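Putative tetR-family transcriptional regulatory protein (Streptomyces coelicolor, PDB 2DG8) probably binds DNA through a helix-turn-helix motif as a dimeric transcriptional regulator of the TetR family. Local coordinates at residues W127-L135 with A144-E152; L19-I27 with R102-L110. All blocks are in the same frame, centred on the assembly; numbering follows the deposited sequence.

Contact 1 (W127-L135 with A144-E152); sequences WMRRSRVHL and ARQLDALIE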
loop_
_atom_site.group_PDB
_atom_site.type_symbol
_atom_site.label_atom_id
_atom_site.label_comp_id
_atom_site.label_asym_id
_atom_site.label_seq_id
_atom_site.Cartn_x
_atom_site.Cartn_y
_atom_site.Cartn_z
ATOM N N TRP A 127 1.942 -11.369 8.668
ATOM C CA TRP A 127 0.998 -10.328 9.074
ATOM C C TRP A 127 -0.394 -10.691 8.513
ATOM O O TRP A 127 -1.387 -10.728 9.238
ATOM C CB TRP A 127 1.460 -8.962 8.524
ATOM C CG TRP A 127 0.665 -7.776 9.009
ATOM C CD1 TRP A 127 -0.377 -7.792 9.891
ATOM C CD2 TRP A 127 0.829 -6.405 8.612
ATOM N NE1 TRP A 127 -0.876 -6.521 10.068
ATOM C CE2 TRP A 127 -0.157 -5.650 9.293
ATOM C CE3 TRP A 127 1.712 -5.743 7.746
ATOM C CZ2 TRP A 127 -0.289 -4.262 9.134
ATOM C CZ3 TRP A 127 1.587 -4.362 7.588
ATOM C CH2 TRP A 127 0.587 -3.636 8.281
ATOM N N MET A 128 -0.453 -10.983 7.222
ATOM C CA MET A 128 -1.722 -11.339 6.592
ATOM C C MET A 128 -2.339 -12.584 7.221
ATOM O O MET A 128 -3.556 -12.682 7.351
ATOM C CB MET A 128 -1.526 -11.571 5.092
ATOM C CG MET A 128 -1.161 -10.322 4.308
ATOM S SD MET A 128 -1.044 -10.661 2.535
ATOM C CE MET A 128 0.578 -11.351 2.417
ATOM N N ARG A 129 -1.495 -13.528 7.618
ATOM C CA ARG A 129 -1.965 -14.767 8.217
ATOM C C ARG A 129 -2.624 -14.537 9.573
ATOM O O ARG A 129 -3.658 -15.122 9.871
ATOM C CB ARG A 129 -0.803 -15.752 8.379
ATOM C CG ARG A 129 -1.239 -17.173 8.695
ATOM C CD ARG A 129 -0.182 -17.888 9.524
ATOM N NE ARG A 129 -0.284 -17.492 10.924
ATOM C CZ ARG A 129 0.693 -17.620 11.812
ATOM N NH1 ARG A 129 1.860 -18.135 11.447
ATOM N NH2 ARG A 129 0.505 -17.236 13.067
ATOM N N ARG A 130 -2.016 -13.696 10.400
ATOM C CA ARG A 130 -2.565 -13.413 11.723
ATOM C C ARG A 130 -3.858 -12.599 11.615
ATOM O O ARG A 130 -4.786 -12.763 12.417
ATOM C CB ARG A 130 -1.520 -12.677 12.558
ATOM C CG ARG A 130 -0.217 -13.457 12.673
ATOM C CD ARG A 130 0.217 -13.586 14.119
ATOM N NE ARG A 130 0.740 -12.330 14.647
ATOM C CZ ARG A 130 0.755 -12.016 15.938
ATOM N NH1 ARG A 130 1.254 -10.855 16.331
ATOM N NH2 ARG A 130 0.251 -12.852 16.836
ATOM N N SER A 131 -3.916 -11.720 10.620
ATOM C CA SER A 131 -5.117 -10.921 10.397
ATOM C C SER A 131 -6.259 -11.892 10.104
ATOM O O SER A 131 -7.342 -11.805 10.689
ATOM C CB SER A 131 -4.929 -9.997 9.192
ATOM O OG SER A 131 -3.872 -9.084 9.407
ATOM N N ARG A 132 -5.994 -12.832 9.201
ATOM C CA ARG A 132 -6.999 -13.810 8.807
ATOM C C ARG A 132 -7.467 -14.677 9.965
ATOM O O ARG A 132 -8.626 -15.084 10.008
ATOM C CB ARG A 132 -6.470 -14.699 7.675
ATOM C CG ARG A 132 -6.216 -13.957 6.370
ATOM C CD ARG A 132 -6.183 -14.929 5.189
ATOM N NE ARG A 132 -5.234 -16.023 5.386
ATOM C CZ ARG A 132 -3.938 -15.960 5.099
ATOM N NH1 ARG A 132 -3.162 -17.012 5.319
ATOM N NH2 ARG A 132 -3.418 -14.852 4.581
ATOM N N VAL A 133 -6.575 -14.960 10.907
ATOM C CA VAL A 133 -6.956 -15.775 12.050
ATOM C C VAL A 133 -8.156 -15.121 12.740
ATOM O O VAL A 133 -9.212 -15.742 12.894
ATOM C CB VAL A 133 -5.781 -15.926 13.057
ATOM C CG1 VAL A 133 -6.248 -16.666 14.300
ATOM C CG2 VAL A 133 -4.630 -16.693 12.404
ATOM N N HIS A 134 -8.005 -13.861 13.136
ATOM C CA HIS A 134 -9.094 -13.155 13.808
ATOM C C HIS A 134 -10.332 -13.021 12.933
ATOM O O HIS A 134 -11.452 -12.978 13.437
ATOM C CB HIS A 134 -8.642 -11.772 14.260
ATOM C CG HIS A 134 -7.525 -11.805 15.258
ATOM N ND1 HIS A 134 -6.221 -11.518 14.923
ATOM C CD2 HIS A 134 -7.515 -12.149 16.567
ATOM C CE1 HIS A 134 -5.450 -11.685 15.986
ATOM N NE2 HIS A 134 -6.211 -12.069 16.993
ATOM N N LEU A 135 -10.129 -12.952 11.624
ATOM C CA LEU A 135 -11.245 -12.820 10.701
ATOM C C LEU A 135 -11.994 -14.149 10.637
ATOM O O LEU A 135 -13.221 -14.178 10.536
ATOM C CB LEU A 135 -10.727 -12.439 9.317
ATOM C CG LEU A 135 -10.998 -11.076 8.673
ATOM C CD1 LEU A 135 -11.278 -9.953 9.669
ATOM C CD2 LEU A 135 -9.801 -10.774 7.816
ATOM N N ALA A 144 -12.752 -14.972 4.562
ATOM C CA ALA A 144 -11.813 -14.270 5.427
ATOM C C ALA A 144 -10.628 -13.756 4.608
ATOM O O ALA A 144 -10.122 -12.662 4.863
ATOM C CB ALA A 144 -11.328 -15.186 6.531
ATOM N N ARG A 145 -10.194 -14.539 3.625
ATOM C CA ARG A 145 -9.077 -14.140 2.782
ATOM C C ARG A 145 -9.512 -13.020 1.838
ATOM O O ARG A 145 -8.794 -12.031 1.661
ATOM C CB ARG A 145 -8.557 -15.329 1.970
ATOM C CG ARG A 145 -7.320 -14.999 1.142
ATOM C CD ARG A 145 -6.728 -16.237 0.479
ATOM N NE ARG A 145 -6.005 -17.096 1.415
ATOM C CZ ARG A 145 -4.687 -17.046 1.622
ATOM N NH1 ARG A 145 -3.933 -16.173 0.961
ATOM N NH2 ARG A 145 -4.118 -17.885 2.479
ATOM N N GLN A 146 -10.683 -13.182 1.223
ATOM C CA GLN A 146 -11.203 -12.158 0.321
ATOM C C GLN A 146 -11.437 -10.861 1.111
ATOM O O GLN A 146 -11.138 -9.761 0.635
ATOM C CB GLN A 146 -12.522 -12.621 -0.315
ATOM C CG GLN A 146 -12.422 -13.952 -1.053
ATOM C CD GLN A 146 -13.770 -14.465 -1.546
ATOM O OE1 GLN A 146 -13.986 -15.676 -1.629
ATOM N NE2 GLN A 146 -14.675 -13.551 -1.887
ATOM N N LEU A 147 -11.959 -11.006 2.325
ATOM C CA LEU A 147 -12.242 -9.861 3.181
ATOM C C LEU A 147 -10.979 -9.105 3.592
ATOM O O LEU A 147 -10.975 -7.871 3.630
ATOM C CB LEU A 147 -13.012 -10.317 4.427
ATOM C CG LEU A 147 -13.437 -9.232 5.413
ATOM C CD1 LEU A 147 -14.117 -8.069 4.668
ATOM C CD2 LEU A 147 -14.374 -9.849 6.453
ATOM N N ASP A 148 -9.908 -9.836 3.889
ATOM C CA ASP A 148 -8.650 -9.197 4.285
ATOM C C ASP A 148 -8.131 -8.321 3.149
ATOM O O ASP A 148 -7.590 -7.243 3.389
ATOM C CB ASP A 148 -7.581 -10.239 4.640
ATOM C CG ASP A 148 -6.436 -9.644 5.466
ATOM O OD1 ASP A 148 -5.286 -10.130 5.355
ATOM O OD2 ASP A 148 -6.690 -8.690 6.237
ATOM N N ALA A 149 -8.285 -8.783 1.908
ATOM C CA ALA A 149 -7.836 -7.996 0.766
ATOM C C ALA A 149 -8.718 -6.757 0.592
ATOM O O ALA A 149 -8.239 -5.705 0.159
ATOM C CB ALA A 149 -7.866 -8.837 -0.508
ATOM N N LEU A 150 -10.005 -6.886 0.916
ATOM C CA LEU A 150 -10.923 -5.752 0.793
ATOM C C LEU A 150 -10.558 -4.712 1.843
ATOM O O LEU A 150 -10.455 -3.519 1.543
ATOM C CB LEU A 150 -12.384 -6.193 0.989
ATOM C CG LEU A 150 -13.444 -5.086 0.925
ATOM C CD1 LEU A 150 -13.415 -4.434 -0.458
ATOM C CD2 LEU A 150 -14.835 -5.662 1.211
ATOM N N ILE A 151 -10.371 -5.169 3.078
ATOM C CA ILE A 151 -10.010 -4.280 4.179
ATOM C C ILE A 151 -8.752 -3.500 3.801
ATOM O O ILE A 151 -8.660 -2.282 4.021
ATOM C CB ILE A 151 -9.758 -5.088 5.488
ATOM C CG1 ILE A 151 -11.085 -5.628 6.020
ATOM C CG2 ILE A 151 -9.064 -4.221 6.536
ATOM C CD1 ILE A 151 -10.949 -6.516 7.234
ATOM N N GLU A 152 -7.794 -4.212 3.218
ATOM C CA GLU A 152 -6.536 -3.606 2.797
ATOM C C GLU A 152 -6.805 -2.480 1.799
ATOM O O GLU A 152 -6.319 -1.365 1.961
ATOM C CB GLU A 152 -5.647 -4.665 2.141
ATOM C CG GLU A 152 -4.247 -4.198 1.833
ATOM C CD GLU A 152 -3.366 -4.187 3.067
ATOM O OE1 GLU A 152 -3.226 -5.254 3.708
ATOM O OE2 GLU A 152 -2.817 -3.115 3.396
HETATM O O HOH W 1 -4.920 -12.327 3.795
#

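Contact 2 (L19-I27 with R102-L110); sequences LDLIAEEGI and RDLVLTQEL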
loop_
_atom_site.group_PDB
_atom_site.type_symbol
_atom_site.label_atom_id
_atom_site.label_comp_id
_atom_site.label_asym_id
_atom_site.label_seq_id
_atom_site.Cartn_x
_atom_site.Cartn_y
_atom_site.Cartn_z
ATOM N N LEU A 19 11.312 2.413 15.049
ATOM C CA LEU A 19 9.998 2.632 14.445
ATOM C C LEU A 19 9.736 4.136 14.337
ATOM O O LEU A 19 9.297 4.612 13.296
ATOM C CB LEU A 19 8.920 1.952 15.302
ATOM C CG LEU A 19 8.172 0.726 14.754
ATOM C CD1 LEU A 19 8.906 0.058 13.600
ATOM C CD2 LEU A 19 7.951 -0.237 15.904
ATOM N N ASP A 20 10.008 4.874 15.412
ATOM C CA ASP A 20 9.838 6.325 15.416
ATOM C C ASP A 20 10.656 6.908 14.258
ATOM O O ASP A 20 10.150 7.695 13.460
ATOM C CB ASP A 20 10.358 6.937 16.727
ATOM C CG ASP A 20 9.466 6.644 17.923
ATOM O OD1 ASP A 20 9.917 6.897 19.063
ATOM O OD2 ASP A 20 8.320 6.174 17.735
ATOM N N LEU A 21 11.930 6.522 14.192
ATOM C CA LEU A 21 12.839 6.994 13.154
ATOM C C LEU A 21 12.301 6.729 11.747
ATOM O O LEU A 21 12.239 7.639 10.925
ATOM C CB LEU A 21 14.216 6.334 13.333
ATOM C CG LEU A 21 15.385 6.714 12.410
ATOM C CD1 LEU A 21 15.158 6.153 11.012
ATOM C CD2 LEU A 21 15.531 8.234 12.367
ATOM N N ILE A 22 11.910 5.490 11.467
ATOM C CA ILE A 22 11.390 5.158 10.142
ATOM C C ILE A 22 10.141 5.984 9.824
ATOM O O ILE A 22 10.021 6.555 8.735
ATOM C CB ILE A 22 11.059 3.641 10.030
ATOM C CG1 ILE A 22 12.351 2.821 10.117
ATOM C CG2 ILE A 22 10.347 3.339 8.707
ATOM C CD1 ILE A 22 12.123 1.320 10.129
ATOM N N ALA A 23 9.219 6.063 10.781
ATOM C CA ALA A 23 7.983 6.824 10.584
ATOM C C ALA A 23 8.257 8.298 10.272
ATOM O O ALA A 23 7.665 8.868 9.365
ATOM C CB ALA A 23 7.103 6.714 11.818
ATOM N N GLU A 24 9.163 8.906 11.027
ATOM C CA GLU A 24 9.493 10.314 10.849
ATOM C C GLU A 24 10.419 10.668 9.690
ATOM O O GLU A 24 10.117 11.571 8.910
ATOM C CB GLU A 24 10.097 10.868 12.140
ATOM C CG GLU A 24 9.145 10.898 13.329
ATOM C CD GLU A 24 9.839 11.306 14.625
ATOM O OE1 GLU A 24 10.541 12.344 14.632
ATOM O OE2 GLU A 24 9.679 10.592 15.637
ATOM N N GLU A 25 11.530 9.952 9.557
ATOM C CA GLU A 25 12.514 10.268 8.517
ATOM C C GLU A 25 12.609 9.305 7.344
ATOM O O GLU A 25 13.281 9.604 6.355
ATOM C CB GLU A 25 13.903 10.400 9.157
ATOM C CG GLU A 25 14.010 11.518 10.200
ATOM C CD GLU A 25 15.353 11.534 10.914
ATOM O OE1 GLU A 25 16.392 11.445 10.230
ATOM O OE2 GLU A 25 15.370 11.643 12.159
ATOM N N GLY A 26 11.961 8.149 7.455
ATOM C CA GLY A 26 12.010 7.183 6.375
ATOM C C GLY A 26 13.032 6.084 6.600
ATOM O O GLY A 26 13.974 6.238 7.384
ATOM N N ILE A 27 12.846 4.976 5.892
ATOM C CA ILE A 27 13.715 3.817 5.995
ATOM C C ILE A 27 15.200 4.084 5.695
ATOM O O ILE A 27 16.072 3.572 6.392
ATOM C CB ILE A 27 13.203 2.683 5.074
ATOM C CG1 ILE A 27 13.930 1.378 5.388
ATOM C CG2 ILE A 27 13.391 3.063 3.611
ATOM C CD1 ILE A 27 13.560 0.792 6.732
ATOM N N ARG A 102 1.110 7.909 11.661
ATOM C CA ARG A 102 2.346 7.174 11.946
ATOM C C ARG A 102 2.172 5.712 11.535
ATOM O O ARG A 102 3.054 5.126 10.916
ATOM C CB ARG A 102 2.674 7.254 13.439
ATOM C CG ARG A 102 3.753 6.288 13.917
ATOM C CD ARG A 102 3.413 5.777 15.312
ATOM N NE ARG A 102 4.401 4.836 15.838
ATOM C CZ ARG A 102 5.633 5.171 16.207
ATOM N NH1 ARG A 102 6.460 4.243 16.673
ATOM N NH2 ARG A 102 6.037 6.435 16.116
ATOM N N ASP A 103 1.031 5.126 11.881
ATOM C CA ASP A 103 0.762 3.739 11.524
ATOM C C ASP A 103 0.627 3.570 10.004
ATOM O O ASP A 103 1.128 2.599 9.426
ATOM C CB ASP A 103 -0.496 3.248 12.244
ATOM C CG ASP A 103 -0.265 3.042 13.738
ATOM O OD1 ASP A 103 -1.236 2.739 14.467
ATOM O OD2 ASP A 103 0.901 3.176 14.182
ATOM N N LEU A 104 -0.042 4.519 9.356
ATOM C CA LEU A 104 -0.205 4.469 7.907
ATOM C C LEU A 104 1.170 4.515 7.236
ATOM O O LEU A 104 1.445 3.754 6.316
ATOM C CB LEU A 104 -1.053 5.654 7.433
ATOM C CG LEU A 104 -1.154 5.896 5.927
ATOM C CD1 LEU A 104 -1.893 4.735 5.242
ATOM C CD2 LEU A 104 -1.875 7.225 5.692
ATOM N N VAL A 105 2.026 5.420 7.699
ATOM C CA VAL A 105 3.373 5.557 7.140
ATOM C C VAL A 105 4.223 4.296 7.364
ATOM O O VAL A 105 4.911 3.837 6.450
ATOM C CB VAL A 105 4.100 6.803 7.752
ATOM C CG1 VAL A 105 5.560 6.852 7.311
ATOM C CG2 VAL A 105 3.387 8.072 7.323
ATOM N N LEU A 106 4.167 3.728 8.568
ATOM C CA LEU A 106 4.943 2.520 8.870
ATOM C C LEU A 106 4.426 1.361 8.022
ATOM O O LEU A 106 5.201 0.529 7.537
ATOM C CB LEU A 106 4.857 2.186 10.363
ATOM C CG LEU A 106 5.599 3.162 11.305
ATOM C CD1 LEU A 106 5.343 2.796 12.779
ATOM C CD2 LEU A 106 7.097 3.123 11.001
ATOM N N THR A 107 3.115 1.312 7.829
ATOM C CA THR A 107 2.531 0.270 7.006
ATOM C C THR A 107 3.094 0.400 5.590
ATOM O O THR A 107 3.548 -0.575 4.998
ATOM C CB THR A 107 0.978 0.389 6.931
ATOM O OG1 THR A 107 0.417 0.259 8.239
ATOM C CG2 THR A 107 0.402 -0.693 6.048
ATOM N N GLN A 108 3.066 1.610 5.044
ATOM C CA GLN A 108 3.571 1.807 3.689
ATOM C C GLN A 108 5.082 1.590 3.585
ATOM O O GLN A 108 5.568 1.103 2.565
ATOM C CB GLN A 108 3.191 3.200 3.174
ATOM C CG GLN A 108 1.677 3.425 3.118
ATOM C CD GLN A 108 0.954 2.376 2.278
ATOM O OE1 GLN A 108 -0.128 1.924 2.636
ATOM N NE2 GLN A 108 1.545 1.998 1.156
ATOM N N GLU A 109 5.828 1.945 4.625
ATOM C CA GLU A 109 7.276 1.734 4.584
ATOM C C GLU A 109 7.518 0.240 4.466
ATOM O O GLU A 109 8.296 -0.207 3.626
ATOM C CB GLU A 109 7.957 2.266 5.857
ATOM C CG GLU A 109 8.136 3.777 5.895
ATOM C CD GLU A 109 9.242 4.276 4.964
ATOM O OE1 GLU A 109 9.994 3.441 4.419
ATOM O OE2 GLU A 109 9.378 5.508 4.788
ATOM N N LEU A 110 6.832 -0.536 5.300
ATOM C CA LEU A 110 6.999 -1.980 5.277
ATOM C C LEU A 110 6.694 -2.573 3.910
ATOM O O LEU A 110 7.453 -3.398 3.404
ATOM C CB LEU A 110 6.110 -2.651 6.332
ATOM C CG LEU A 110 6.127 -4.178 6.254
ATOM C CD1 LEU A 110 7.553 -4.684 6.318
ATOM C CD2 LEU A 110 5.298 -4.761 7.385
#

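Contact 1 (W127-L135 with A144-E152)
R132 lays its guanidinium over that of R145. The two groups are stacked, centres 3.7 Å apart and planes 29° from parallel. The overlap is offset: NH2 of R145 sits over the rim of the R132 group, 3.1 Å from NH1 of R132. Both atoms are donors, so this is like charge against like charge and not a bond. CA of R129 lies over the opposite face of the R132 guanidinium. At its edge, in plane, a water accepts from NH2 of R132 at 3.0 Å. The same water donates to OD1 of D148 at 2.7 Å. It thus joins arginine and aspartate, whose charged atoms do not touch. A leucine in place of R132 would probably cost D148 its water-mediated link to this positive charge and R145 the flat group stacked on it.

These residues lie on helices 121-135 and 141-159 of the TetR-type C-terminal domain, an all-helical dimer-forming unit. The segment axes cross at 116° and come within 9.3 Å. Packing is knobs-into-holes. D148, with CG anti to its backbone N (chi1 -162°), fits among M128, S131, R132 and L135, and its OD2 lies 3.7 Å from CB of S131. L135 fills a hole made by A144, L147, D148 and I151. Its CD2 approaches O of A144 at 3.5 Å, while its CD1 meets CD1 of I151. V89 and V93 of helix 82-98 also pack on I151. H157 of the second subunit packs on M128 and D148.

Contact 2 (L19-I27 with R102-L110)
L106 makes the apolar part of the contact. Its CD2 lies 3.7 Å from CB of A23 and also touches CG2 of I22. The other branch, CD1, meets CG of L19, and the two leucines cross at about a right angle. V105 turns its CG1 methyl to O of A23, a chi1 of 173° carrying that branch away from the backbone N. CG2 of I22 packs on the aliphatic part of E109, 3.6 Å from CG.

The charged part is a salt bridge. R102 holds D20 end-on, with NH1 at 2.9 Å and NH2 at 2.8 Å from the single oxygen OD2. The two nitrogens reach it from opposite faces of the carboxylate plane, and both bonds are bent. OD2 is close to the guanidinium plane, but the carboxylate itself is turned 77° from that plane.

The carboxylate of E109 comes up to the end of helix 10-25. Its OE2 is 3.5 Å from CA of G26, and its OE1 faces CB of I27. The salt-bridge partner of E109 is R116 of the second subunit, which also bonds O of I22 and O of A23.

The axes of segments 19-25 and 102-110, on helices 10-25 and 101-116, cross at 91°. The arrangement is the interface between DNA-binding and C-terminal domains characteristic of TetR-family regulators.

How the contacts relate
From the N terminus, helix 10-25 opens contact 2. The chain then runs through the helix-turn-helix region and helices 53-77 and 82-98. Helix 101-116 closes the contact, a loop of 74 residues between the segments. Contact 1 follows in series, neither nested nor crossed. It joins the neighbouring helices 121-135 and 141-159 over only eight residues. Contact 2 ties the N-terminal DNA-binding part to the C-terminal domain; contact 1 lies within that domain. Their centres are 22 Å apart, on opposite sides of the chain's centre. W127 links them by packing on T107 and L110. Both contacts also touch the second subunit.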